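Local coordinates for carbon dioxide concentrating mechanism protein (Thermosynechococcus elongatus, PDB 4N8F) that probably forms the pentameric vertices of the carboxysome shell, the polyhedral compartment in which RuBisCO is sequestered, at residues K2-C7 and E53-S58; C7-S12 and G21-V26; L25-L30 and E41-T46; V47-D52 and A76-I81. All blocks are in the same frame, centred on the assembly; numbering follows the deposited sequence.

Contact 1 of 4, residues K2-C7 and E53-S58; sequences KIARVC and EWVLVS
Ile-3 pairs with Leu-56 and Arg-5 with Trp-54, side chains on one face, where strand 2-7 runs antiparallel to strand 54-58. Lys-2 and Ala-4 pair with Val-57 and Val-55, with side chains on the other face. Five backbone hydrogen bonds join the two strands, the shortest from Val-55 N to Ala-4 O at 2.8 Å. Arg-5 starts with CG between its backbone N and carbonyl carbon (chi1 61°). Its CB lies 3.8 Å from Glu-53 O and 4.3 Å from Trp-54 CD1. CG and CD then carry the extended chain away from residues 53-58. At the tip, NH1 forms a salt bridge with Asp-52. NH2 bonds Gln-28 and pairs with Asp-88 of a neighbouring subunit. Ile-3 splits its two branches between two partners. CG1 meets Leu-56 CD2 at 4.1 Å, and CG2 meets Trp-54 CE3 at 4.2 Å, obliquely to the indole. That indole also stacks with Tyr-93. On the side of Val-55, Val-6 CG2 packs on Val-55 CG1 at 4.0 Å, the two side chains nearly perpendicular. Lys-2 leaves the contact after its CB has met Val-57 CG1, and its NZ pairs with Glu-41 of another neighbouring subunit. Backbone bonds and apolar carbons thus hold the strands together, while the charged ends of Lys-2 and Arg-5 leave the pair and bond to neighbouring subunits; two acids probably balance the Arg-5 charge and, with Gln-28, fix its guanidinium's direction.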
loop_
_atom_site.group_PDB
_atom_site.type_symbol
_atom_site.label_atom_id
_atom_site.label_comp_id
_atom_site.label_asym_id
_atom_site.label_seq_id
_atom_site.Cartn_x
_atom_site.Cartn_y
_atom_site.Cartn_z
ATOM N N LYS C 2 -2.527 -11.109 5.363
ATOM C CA LYS C 2 -2.369 -12.243 4.480
ATOM C C LYS C 2 -1.930 -13.473 5.272
ATOM O O LYS C 2 -1.282 -13.379 6.328
ATOM C CB LYS C 2 -1.282 -11.924 3.452
ATOM C CG LYS C 2 -1.599 -10.689 2.672
ATOM C CD LYS C 2 -2.887 -10.895 1.920
ATOM C CE LYS C 2 -2.902 -10.003 0.701
ATOM N NZ LYS C 2 -4.255 -10.127 0.118
ATOM N N ILE C 3 -2.289 -14.633 4.753
ATOM C CA ILE C 3 -1.847 -15.884 5.277
ATOM C C ILE C 3 -0.521 -16.222 4.584
ATOM O O ILE C 3 -0.373 -16.036 3.361
ATOM C CB ILE C 3 -2.877 -16.962 4.962
ATOM C CG1 ILE C 3 -4.198 -16.640 5.665
ATOM C CG2 ILE C 3 -2.390 -18.313 5.456
ATOM C CD1 ILE C 3 -5.304 -17.546 5.245
ATOM N N ALA C 4 0.420 -16.709 5.363
ATOM C CA ALA C 4 1.721 -17.136 4.832
ATOM C C ALA C 4 2.285 -18.276 5.649
ATOM O O ALA C 4 1.855 -18.596 6.790
ATOM C CB ALA C 4 2.717 -15.963 4.793
ATOM N N ARG C 5 3.326 -18.883 5.093
ATOM C CA ARG C 5 4.044 -19.812 5.871
ATOM C C ARG C 5 5.458 -19.322 6.114
ATOM O O ARG C 5 6.066 -18.720 5.233
ATOM C CB ARG C 5 4.029 -21.201 5.215
ATOM C CG ARG C 5 4.653 -21.319 3.834
ATOM C CD ARG C 5 4.971 -22.817 3.627
ATOM N NE ARG C 5 6.014 -22.813 2.713
ATOM C CZ ARG C 5 7.289 -23.090 2.890
ATOM N NH1 ARG C 5 7.843 -23.738 3.926
ATOM N NH2 ARG C 5 7.988 -22.783 1.842
ATOM N N VAL C 6 6.007 -19.685 7.269
ATOM C CA VAL C 6 7.362 -19.286 7.585
ATOM C C VAL C 6 8.268 -20.154 6.845
ATOM O O VAL C 6 8.147 -21.345 6.918
ATOM C CB VAL C 6 7.673 -19.502 9.048
ATOM C CG1 VAL C 6 9.114 -19.149 9.347
ATOM C CG2 VAL C 6 6.683 -18.716 9.852
ATOM N N CYS C 7 9.201 -19.597 6.108
ATOM C CA CYS C 7 10.019 -20.494 5.337
ATOM C C CYS C 7 11.455 -20.232 5.415
ATOM O O CYS C 7 12.179 -21.000 4.827
ATOM C CB CYS C 7 9.603 -20.531 3.878
ATOM S SG CYS C 7 9.926 -19.014 3.003
ATOM N N GLU C 53 5.323 -23.021 10.101
ATOM C CA GLU C 53 4.017 -22.578 10.686
ATOM C C GLU C 53 3.253 -21.622 9.770
ATOM O O GLU C 53 3.855 -20.869 9.005
ATOM C CB GLU C 53 4.190 -21.934 12.041
ATOM C CG GLU C 53 4.994 -22.828 12.979
ATOM C CD GLU C 53 4.665 -22.728 14.453
ATOM O OE1 GLU C 53 5.110 -21.766 15.172
ATOM O OE2 GLU C 53 4.039 -23.700 14.921
ATOM N N TRP C 54 1.930 -21.742 9.775
ATOM C CA TRP C 54 1.121 -20.783 9.098
ATOM C C TRP C 54 0.967 -19.613 10.022
ATOM O O TRP C 54 0.801 -19.786 11.260
ATOM C CB TRP C 54 -0.251 -21.350 8.702
ATOM C CG TRP C 54 -0.170 -22.407 7.659
ATOM C CD1 TRP C 54 0.905 -23.216 7.378
ATOM C CD2 TRP C 54 -1.210 -22.789 6.755
ATOM N NE1 TRP C 54 0.603 -24.037 6.306
ATOM C CE2 TRP C 54 -0.701 -23.830 5.942
ATOM C CE3 TRP C 54 -2.502 -22.331 6.533
ATOM C CZ2 TRP C 54 -1.451 -24.430 4.933
ATOM C CZ3 TRP C 54 -3.258 -22.932 5.563
ATOM C CH2 TRP C 54 -2.737 -23.977 4.773
ATOM N N VAL C 55 1.059 -18.429 9.421
ATOM C CA VAL C 55 0.941 -17.153 10.134
ATOM C C VAL C 55 0.046 -16.099 9.431
ATOM O O VAL C 55 -0.160 -16.133 8.218
ATOM C CB VAL C 55 2.312 -16.512 10.396
ATOM C CG1 VAL C 55 3.204 -17.429 11.260
ATOM C CG2 VAL C 55 2.990 -16.091 9.124
ATOM N N LEU C 56 -0.438 -15.143 10.224
ATOM C CA LEU C 56 -0.931 -13.893 9.693
ATOM C C LEU C 56 0.142 -12.837 9.720
ATOM O O LEU C 56 0.804 -12.595 10.766
ATOM C CB LEU C 56 -2.141 -13.380 10.473
ATOM C CG LEU C 56 -3.380 -14.256 10.493
ATOM C CD1 LEU C 56 -4.491 -13.643 11.391
ATOM C CD2 LEU C 56 -3.892 -14.388 9.067
ATOM N N VAL C 57 0.294 -12.186 8.574
ATOM C CA VAL C 57 1.175 -11.055 8.489
ATOM C C VAL C 57 0.391 -9.755 8.252
ATOM O O VAL C 57 -0.559 -9.718 7.476
ATOM C CB VAL C 57 2.325 -11.322 7.471
ATOM C CG1 VAL C 57 1.817 -11.718 6.140
ATOM C CG2 VAL C 57 3.170 -10.081 7.267
ATOM N N SER C 58 0.770 -8.711 8.979
ATOM C CA SER C 58 0.289 -7.319 8.780
ATOM C C SER C 58 1.354 -6.441 8.148
ATOM O O SER C 58 2.569 -6.508 8.553
ATOM C CB SER C 58 -0.064 -6.708 10.141
ATOM O OG SER C 58 -1.269 -7.277 10.592
#

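Contact 2 of 4, residues C7-S12 and G21-V26; sequences CGTVTS and GVKFLV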
loop_
_atom_site.group_PDB
_atom_site.type_symbol
_atom_site.label_atom_id
_atom_site.label_comp_id
_atom_site.label_asym_id
_atom_site.label_seq_id
_atom_site.Cartn_x
_atom_site.Cartn_y
_atom_site.Cartn_z
ATOM N N CYS C 7 9.201 -19.597 6.108
ATOM C CA CYS C 7 10.019 -20.494 5.337
ATOM C C CYS C 7 11.455 -20.232 5.415
ATOM O O CYS C 7 12.179 -21.000 4.827
ATOM C CB CYS C 7 9.603 -20.531 3.878
ATOM S SG CYS C 7 9.926 -19.014 3.003
ATOM N N GLY C 8 11.905 -19.229 6.174
ATOM C CA GLY C 8 13.336 -19.044 6.374
ATOM C C GLY C 8 13.628 -17.857 7.251
ATOM O O GLY C 8 12.796 -17.462 7.983
ATOM N N THR C 9 14.830 -17.327 7.193
ATOM C CA THR C 9 15.202 -16.202 8.002
ATOM C C THR C 9 16.225 -15.335 7.265
ATOM O O THR C 9 16.946 -15.824 6.374
ATOM C CB THR C 9 15.935 -16.634 9.285
ATOM O OG1 THR C 9 17.171 -17.199 8.901
ATOM C CG2 THR C 9 15.193 -17.667 10.026
ATOM N N VAL C 10 16.294 -14.062 7.666
ATOM C CA VAL C 10 17.351 -13.115 7.212
ATOM C C VAL C 10 18.148 -12.615 8.420
ATOM O O VAL C 10 17.592 -12.277 9.506
ATOM C CB VAL C 10 16.696 -11.902 6.505
ATOM C CG1 VAL C 10 17.718 -10.815 6.140
ATOM C CG2 VAL C 10 15.882 -12.354 5.291
ATOM N N THR C 11 19.455 -12.549 8.254
ATOM C CA THR C 11 20.304 -11.973 9.317
ATOM C C THR C 11 21.045 -10.752 8.774
ATOM O O THR C 11 21.368 -10.687 7.559
ATOM C CB THR C 11 21.328 -13.002 9.832
ATOM O OG1 THR C 11 22.295 -13.197 8.811
ATOM C CG2 THR C 11 20.650 -14.341 10.163
ATOM N N SER C 12 21.283 -9.776 9.660
ATOM C CA SER C 12 21.953 -8.530 9.294
ATOM C C SER C 12 22.728 -8.032 10.484
ATOM O O SER C 12 22.191 -7.979 11.564
ATOM C CB SER C 12 20.924 -7.476 8.943
ATOM O OG SER C 12 21.513 -6.209 8.801
ATOM N N GLY C 21 18.244 -6.782 17.815
ATOM C CA GLY C 21 17.481 -7.935 18.329
ATOM C C GLY C 21 16.214 -8.295 17.575
ATOM O O GLY C 21 15.463 -9.108 18.022
ATOM N N VAL C 22 15.926 -7.680 16.450
ATOM C CA VAL C 22 14.673 -7.991 15.782
ATOM C C VAL C 22 14.890 -9.259 14.970
ATOM O O VAL C 22 15.823 -9.349 14.192
ATOM C CB VAL C 22 14.217 -6.862 14.854
ATOM C CG1 VAL C 22 12.894 -7.242 14.150
ATOM C CG2 VAL C 22 14.013 -5.582 15.655
ATOM N N LYS C 23 14.060 -10.262 15.196
ATOM C CA LYS C 23 14.063 -11.421 14.342
ATOM C C LYS C 23 13.370 -11.196 13.006
ATOM O O LYS C 23 12.209 -10.815 12.954
ATOM C CB LYS C 23 13.465 -12.643 15.045
ATOM C CG LYS C 23 14.120 -13.922 14.510
ATOM C CD LYS C 23 13.219 -15.142 14.621
ATOM C CE LYS C 23 13.788 -16.304 13.809
ATOM N NZ LYS C 23 15.223 -16.537 14.043
ATOM N N PHE C 24 14.078 -11.438 11.923
ATOM C CA PHE C 24 13.519 -11.367 10.565
ATOM C C PHE C 24 13.208 -12.738 9.930
ATOM O O PHE C 24 14.103 -13.509 9.552
ATOM C CB PHE C 24 14.457 -10.621 9.620
ATOM C CG PHE C 24 14.821 -9.233 10.079
ATOM C CD1 PHE C 24 13.917 -8.246 10.057
ATOM C CD2 PHE C 24 16.092 -8.946 10.537
ATOM C CE1 PHE C 24 14.248 -6.972 10.450
ATOM C CE2 PHE C 24 16.433 -7.670 10.942
ATOM C CZ PHE C 24 15.512 -6.680 10.878
ATOM N N LEU C 25 11.923 -13.014 9.733
ATOM C CA LEU C 25 11.568 -14.270 9.112
ATOM C C LEU C 25 11.333 -14.006 7.667
ATOM O O LEU C 25 10.850 -12.952 7.326
ATOM C CB LEU C 25 10.313 -14.849 9.775
ATOM C CG LEU C 25 10.425 -15.364 11.209
ATOM C CD1 LEU C 25 9.062 -15.881 11.638
ATOM C CD2 LEU C 25 11.460 -16.462 11.353
ATOM N N VAL C 26 11.667 -14.974 6.815
ATOM C CA VAL C 26 11.129 -15.012 5.475
ATOM C C VAL C 26 9.788 -15.768 5.433
ATOM O O VAL C 26 9.678 -16.868 5.956
ATOM C CB VAL C 26 12.112 -15.665 4.519
ATOM C CG1 VAL C 26 11.619 -15.541 3.091
ATOM C CG2 VAL C 26 13.506 -15.072 4.685
HETATM O O HOH W 1 16.668 -12.654 11.820
#
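Cys-7 and Gly-8 both face Val-26 in a classic beta bulge, set in the antiparallel pairing of strands 2-11 and 24-30. Lys-23 is the first residue of 21-26 to touch 7-12. Its chain is extended until a bend at chi4 and brings NZ to 4.2 Å from Thr-9 CG2, a loose contact. Phe-24 follows. Its CB packs on Val-10 CB at 4.0 Å. Val-10 O lies at the edge of the ring, in its plane, and Val-22 O stands over one face near the rim. The backbone O of Phe-24 accepts from Val-10 N at 2.9 Å. A water accepts from Phe-24 N; its link to Val-10 O is doubtful, being too short. Leu-25 puts CD2 4.1 Å from Thr-9 CG2, the side chains oblique to each other. Val-26 is covered more than any other residue here. Its N donates to Gly-8 O. Its CG2 meets Val-10 CG2 at 3.7 Å, nearly at a right angle, and its CG1 meets Cys-7 SG at 3.9 Å. Residues 8-11 also pair with a strand of a neighbouring subunit, so the sheet runs on across the interface. The bulge rests on one acceptor: Val-26 O takes a nearly straight bond from Cys-7 N at 2.8 Å and a longer, bent one from Gly-8 N at 3.3 Å.

Contact 3 of 4, residues L25-L30 and E41-T46; sequences LVLQYL and EVAADT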
loop_
_atom_site.group_PDB
_atom_site.type_symbol
_atom_site.label_atom_id
_atom_site.label_comp_id
_atom_site.label_asym_id
_atom_site.label_seq_id
_atom_site.Cartn_x
_atom_site.Cartn_y
_atom_site.Cartn_z
ATOM N N LEU C 25 11.923 -13.014 9.733
ATOM C CA LEU C 25 11.568 -14.270 9.112
ATOM C C LEU C 25 11.333 -14.006 7.667
ATOM O O LEU C 25 10.850 -12.952 7.326
ATOM C CB LEU C 25 10.313 -14.849 9.775
ATOM C CG LEU C 25 10.425 -15.364 11.209
ATOM C CD1 LEU C 25 9.062 -15.881 11.638
ATOM C CD2 LEU C 25 11.460 -16.462 11.353
ATOM N N VAL C 26 11.667 -14.974 6.815
ATOM C CA VAL C 26 11.129 -15.012 5.475
ATOM C C VAL C 26 9.788 -15.768 5.433
ATOM O O VAL C 26 9.678 -16.868 5.956
ATOM C CB VAL C 26 12.112 -15.665 4.519
ATOM C CG1 VAL C 26 11.619 -15.541 3.091
ATOM C CG2 VAL C 26 13.506 -15.072 4.685
ATOM N N LEU C 27 8.777 -15.173 4.821
ATOM C CA LEU C 27 7.418 -15.720 4.691
ATOM C C LEU C 27 7.096 -15.963 3.194
ATOM O O LEU C 27 7.402 -15.131 2.343
ATOM C CB LEU C 27 6.422 -14.728 5.255
ATOM C CG LEU C 27 6.683 -14.226 6.690
ATOM C CD1 LEU C 27 5.560 -13.381 7.256
ATOM C CD2 LEU C 27 6.849 -15.404 7.638
ATOM N N GLN C 28 6.535 -17.120 2.882
ATOM C CA GLN C 28 6.011 -17.358 1.577
ATOM C C GLN C 28 4.492 -17.231 1.713
ATOM O O GLN C 28 3.894 -17.887 2.530
ATOM C CB GLN C 28 6.350 -18.747 1.098
ATOM C CG GLN C 28 5.775 -19.037 -0.303
ATOM C CD GLN C 28 6.304 -20.325 -0.890
ATOM O OE1 GLN C 28 6.728 -21.220 -0.162
ATOM N NE2 GLN C 28 6.272 -20.430 -2.214
ATOM N N TYR C 29 3.895 -16.400 0.878
ATOM C CA TYR C 29 2.456 -16.254 0.867
ATOM C C TYR C 29 1.749 -17.537 0.427
ATOM O O TYR C 29 2.247 -18.234 -0.438
ATOM C CB TYR C 29 2.023 -15.034 -0.005
ATOM C CG TYR C 29 2.385 -13.691 0.618
ATOM C CD1 TYR C 29 3.408 -12.925 0.107
ATOM C CD2 TYR C 29 1.698 -13.211 1.750
ATOM C CE1 TYR C 29 3.731 -11.716 0.654
ATOM C CE2 TYR C 29 2.000 -12.005 2.290
ATOM C CZ TYR C 29 3.038 -11.264 1.780
ATOM O OH TYR C 29 3.383 -10.060 2.360
ATOM N N LEU C 30 0.537 -17.750 0.976
ATOM C CA LEU C 30 -0.312 -18.865 0.638
ATOM C C LEU C 30 -1.578 -18.373 -0.087
ATOM O O LEU C 30 -2.254 -17.459 0.367
ATOM C CB LEU C 30 -0.684 -19.687 1.858
ATOM C CG LEU C 30 0.501 -20.298 2.640
ATOM C CD1 LEU C 30 -0.039 -21.071 3.858
ATOM C CD2 LEU C 30 1.355 -21.207 1.800
ATOM N N GLU C 41 7.668 -12.231 1.801
ATOM C CA GLU C 41 7.814 -11.027 2.618
ATOM C C GLU C 41 8.899 -11.282 3.642
ATOM O O GLU C 41 9.026 -12.384 4.130
ATOM C CB GLU C 41 6.501 -10.749 3.361
ATOM C CG GLU C 41 6.354 -9.333 3.899
ATOM C CD GLU C 41 6.220 -8.233 2.848
ATOM O OE1 GLU C 41 6.770 -7.126 3.105
ATOM O OE2 GLU C 41 5.599 -8.457 1.810
ATOM N N VAL C 42 9.669 -10.293 4.002
ATOM C CA VAL C 42 10.489 -10.466 5.194
ATOM C C VAL C 42 9.822 -9.697 6.303
ATOM O O VAL C 42 9.419 -8.538 6.113
ATOM C CB VAL C 42 11.925 -9.954 4.982
ATOM C CG1 VAL C 42 12.740 -10.065 6.281
ATOM C CG2 VAL C 42 12.574 -10.695 3.843
ATOM N N ALA C 43 9.605 -10.356 7.433
ATOM C CA ALA C 43 8.828 -9.774 8.488
ATOM C C ALA C 43 9.447 -9.934 9.844
ATOM O O ALA C 43 10.018 -10.954 10.149
ATOM C CB ALA C 43 7.461 -10.398 8.497
ATOM N N ALA C 44 9.248 -8.921 10.671
ATOM C CA ALA C 44 9.556 -8.985 12.119
ATOM C C ALA C 44 8.671 -9.961 12.814
ATOM O O ALA C 44 7.480 -10.166 12.434
ATOM C CB ALA C 44 9.413 -7.613 12.794
ATOM N N ASP C 45 9.204 -10.574 13.858
ATOM C CA ASP C 45 8.383 -11.533 14.572
ATOM C C ASP C 45 8.654 -11.394 16.046
ATOM O O ASP C 45 9.775 -11.640 16.529
ATOM C CB ASP C 45 8.685 -12.934 14.084
ATOM C CG ASP C 45 7.950 -14.025 14.913
ATOM O OD1 ASP C 45 6.861 -13.775 15.481
ATOM O OD2 ASP C 45 8.457 -15.154 14.957
ATOM N N THR C 46 7.616 -10.975 16.740
ATOM C CA THR C 46 7.621 -10.871 18.200
ATOM C C THR C 46 6.712 -11.902 18.791
ATOM O O THR C 46 6.515 -11.920 19.989
ATOM C CB THR C 46 7.135 -9.473 18.603
ATOM O OG1 THR C 46 5.944 -9.133 17.837
ATOM C CG2 THR C 46 8.218 -8.464 18.257
#
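Strands 24-30 and 39-45 of the CcmL beta barrel pair antiparallel here, with Leu-25 opposite Ala-43, Val-26 opposite Val-42 and Leu-27 opposite Glu-41. Four backbone hydrogen bonds tie the outer two pairs. Leu-25 N gives to Ala-43 O at 2.8 Å, and Leu-27 N to Glu-41 O at 2.9 Å. Leu-27 reaches along its neighbour strand, where its CD1 meets Ala-43 CB at 3.7 Å. Leu-25 turns CD1 over the Asp-45 side chain, 3.8 Å from Asp-45 CB. The carboxylate of Asp-45 is occupied by backbone N-H groups of Val-47, Gly-48 and Ala-49. At the other end Tyr-29 brings its hydroxyl edge to Glu-41. Its OH donates to Glu-41 OE2 at 2.8 Å. That oxygen lies in the plane of the ring, at its edge. The hydroxyl meets it from the anti side, 35° out of the carboxylate plane. Glu-41 comes to this place with CG anti to its backbone N (chi1 -162°) and a bend at chi2. Its carboxylate is also gripped by Lys-2 and the backbone N of Met-1 of a neighbouring subunit. A phenylalanine in place of Tyr-29 would probably leave Glu-41 OE2 without its hydroxyl donor, and so without its tie to strand 24-30. The buried acid therefore ties a strand pair to the subunit interface. The pairing of consecutive antiparallel strands, with Leu-27 packing on Val-57 and Val-78, is typical of the OB-like beta barrel of the CcmL/EutN family.

Contact 4 of 4, residues V47-D52 and A76-I81; sequences VGAGQD and AAVVAI
Val-47 starts the loop 47-52 with both methyl groups against strand 76-81. CG2 rests over the backbone, 3.7 Å from Val-78 O and 3.8 Å from Val-79 O. CG1 is anti to the backbone N (chi1 -177°) and meets Ile-81 CD1 at 4.0 Å. The two side chains run antiparallel past one another. Gly-48 comes next and touches through its backbone, its O 3.8 Å from Ile-81 CD1. At its backbone angles any side chain would collide with Val-47 O. Ala-49 then turns its methyl inward. Its CB lies 3.8 Å from Ile-81 CG1 and 4.4 Å from Val-78 CG1, and its CA sits 3.7 Å from Ile-81 CD1. Ile-81 thus meets all three residues with one branch, CG1 and CD1. That branch is held beside the backbone N, anti to the carbonyl carbon. An alanine in place of Ile-81 would probably open a gap beside Val-47, Gly-48 and Ala-49 and leave the loop less firmly seated. No hydrogen bond crosses between the segments, so the contact is apolar packing. Ile-81 O bonds to Ser-12 of a neighbouring subunit, where the sheet continues. Within the chain the loop links strand 39-45 to strand 54-59, and Ala-49 sits on Val-6 of strand 2-11 and Val-55 of strand 54-59, while strand 76-81 runs between strands 39-45 and 54-59.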
loop_
_atom_site.group_PDB
_atom_site.type_symbol
_atom_site.label_atom_id
_atom_site.label_comp_id
_atom_site.label_asym_id
_atom_site.label_seq_id
_atom_site.Cartn_x
_atom_site.Cartn_y
_atom_site.Cartn_z
ATOM N N VAL C 47 6.157 -12.777 17.972
ATOM C CA VAL C 47 5.261 -13.786 18.486
ATOM C C VAL C 47 5.981 -15.101 18.743
ATOM O O VAL C 47 5.672 -15.737 19.680
ATOM C CB VAL C 47 4.029 -14.015 17.578
ATOM C CG1 VAL C 47 3.088 -15.029 18.215
ATOM C CG2 VAL C 47 3.294 -12.711 17.366
ATOM N N GLY C 48 6.966 -15.485 17.954
ATOM C CA GLY C 48 7.726 -16.731 18.208
ATOM C C GLY C 48 7.277 -17.807 17.222
ATOM O O GLY C 48 7.029 -18.932 17.612
ATOM N N ALA C 49 7.146 -17.479 15.935
ATOM C CA ALA C 49 6.698 -18.448 14.943
ATOM C C ALA C 49 7.826 -19.340 14.419
ATOM O O ALA C 49 8.794 -18.845 13.923
ATOM C CB ALA C 49 6.032 -17.745 13.769
ATOM N N GLY C 50 7.649 -20.659 14.475
ATOM C CA GLY C 50 8.641 -21.626 13.979
ATOM C C GLY C 50 8.545 -21.870 12.478
ATOM O O GLY C 50 7.567 -21.536 11.813
ATOM N N GLN C 51 9.585 -22.482 11.964
ATOM C CA GLN C 51 9.629 -22.866 10.590
ATOM C C GLN C 51 8.400 -23.718 10.150
ATOM O O GLN C 51 7.976 -24.601 10.873
ATOM C CB GLN C 51 10.909 -23.622 10.360
ATOM C CG GLN C 51 11.105 -24.030 8.920
ATOM C CD GLN C 51 11.656 -22.899 8.039
ATOM O OE1 GLN C 51 11.806 -21.742 8.473
ATOM N NE2 GLN C 51 11.944 -23.238 6.791
ATOM N N ASP C 52 7.901 -23.451 8.943
ATOM C CA ASP C 52 6.728 -24.077 8.364
ATOM C C ASP C 52 5.369 -23.749 8.978
ATOM O O ASP C 52 4.351 -24.146 8.378
ATOM C CB ASP C 52 6.901 -25.596 8.206
ATOM C CG ASP C 52 8.008 -25.951 7.190
ATOM O OD1 ASP C 52 8.174 -25.230 6.191
ATOM O OD2 ASP C 52 8.721 -26.928 7.402
ATOM N N ALA C 76 6.276 -4.874 7.843
ATOM C CA ALA C 76 5.675 -6.220 7.844
ATOM C C ALA C 76 5.996 -6.901 9.169
ATOM O O ALA C 76 7.167 -6.884 9.629
ATOM C CB ALA C 76 6.203 -7.028 6.717
ATOM N N ALA C 77 4.995 -7.516 9.781
ATOM C CA ALA C 77 5.230 -8.252 11.029
ATOM C C ALA C 77 4.350 -9.468 11.100
ATOM O O ALA C 77 3.162 -9.383 10.710
ATOM C CB ALA C 77 4.942 -7.389 12.241
ATOM N N VAL C 78 4.865 -10.555 11.689
ATOM C CA VAL C 78 4.003 -11.639 12.047
ATOM C C VAL C 78 3.120 -11.216 13.235
ATOM O O VAL C 78 3.649 -10.772 14.227
ATOM C CB VAL C 78 4.787 -12.889 12.431
ATOM C CG1 VAL C 78 3.859 -13.923 13.103
ATOM C CG2 VAL C 78 5.490 -13.445 11.202
ATOM N N VAL C 79 1.806 -11.366 13.157
ATOM C CA VAL C 79 0.936 -10.965 14.296
ATOM C C VAL C 79 0.201 -12.090 15.003
ATOM O O VAL C 79 -0.242 -11.932 16.127
ATOM C CB VAL C 79 -0.034 -9.827 13.926
ATOM C CG1 VAL C 79 0.753 -8.622 13.433
ATOM C CG2 VAL C 79 -1.093 -10.217 12.898
ATOM N N ALA C 80 0.219 -13.262 14.398
ATOM C CA ALA C 80 -0.492 -14.427 14.903
ATOM C C ALA C 80 0.042 -15.660 14.231
ATOM O O ALA C 80 0.309 -15.681 12.992
ATOM C CB ALA C 80 -1.985 -14.298 14.599
ATOM N N ILE C 81 0.191 -16.712 15.025
ATOM C CA ILE C 81 0.398 -18.046 14.482
ATOM C C ILE C 81 -0.933 -18.705 14.326
ATOM O O ILE C 81 -1.696 -18.728 15.282
ATOM C CB ILE C 81 1.260 -18.900 15.388
ATOM C CG1 ILE C 81 2.650 -18.281 15.446
ATOM C CG2 ILE C 81 1.284 -20.335 14.889
ATOM C CD1 ILE C 81 3.391 -18.713 16.682
#

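Contacts 1 to 3 pair strands of one barrel sheet; contact 4 lays a loop on its strand 76-81. Contacts 1 and 3 are about 6 Å apart between centres and join through strands 2-11 and 24-30: Arg-5 N lies 2.8 Å from Gln-28 O. Contact 2 extends the same two strands, with its centre about 14 Å from that of contact 1. Contact 4 fastens to contact 1 by the salt bridge Arg-5 NH1 to Asp-52 OD1, 2.7 Å, and to contact 3 through Ala-44 O and Val-78 N, also 2.7 Å apart. Contacts 2 and 4 meet at Cys-7 O and Gln-51 NE2, 3.0 Å apart. A sulfate ion, probably from the crystallisation liquor, lies about 5 Å from the Glu-41 side chain.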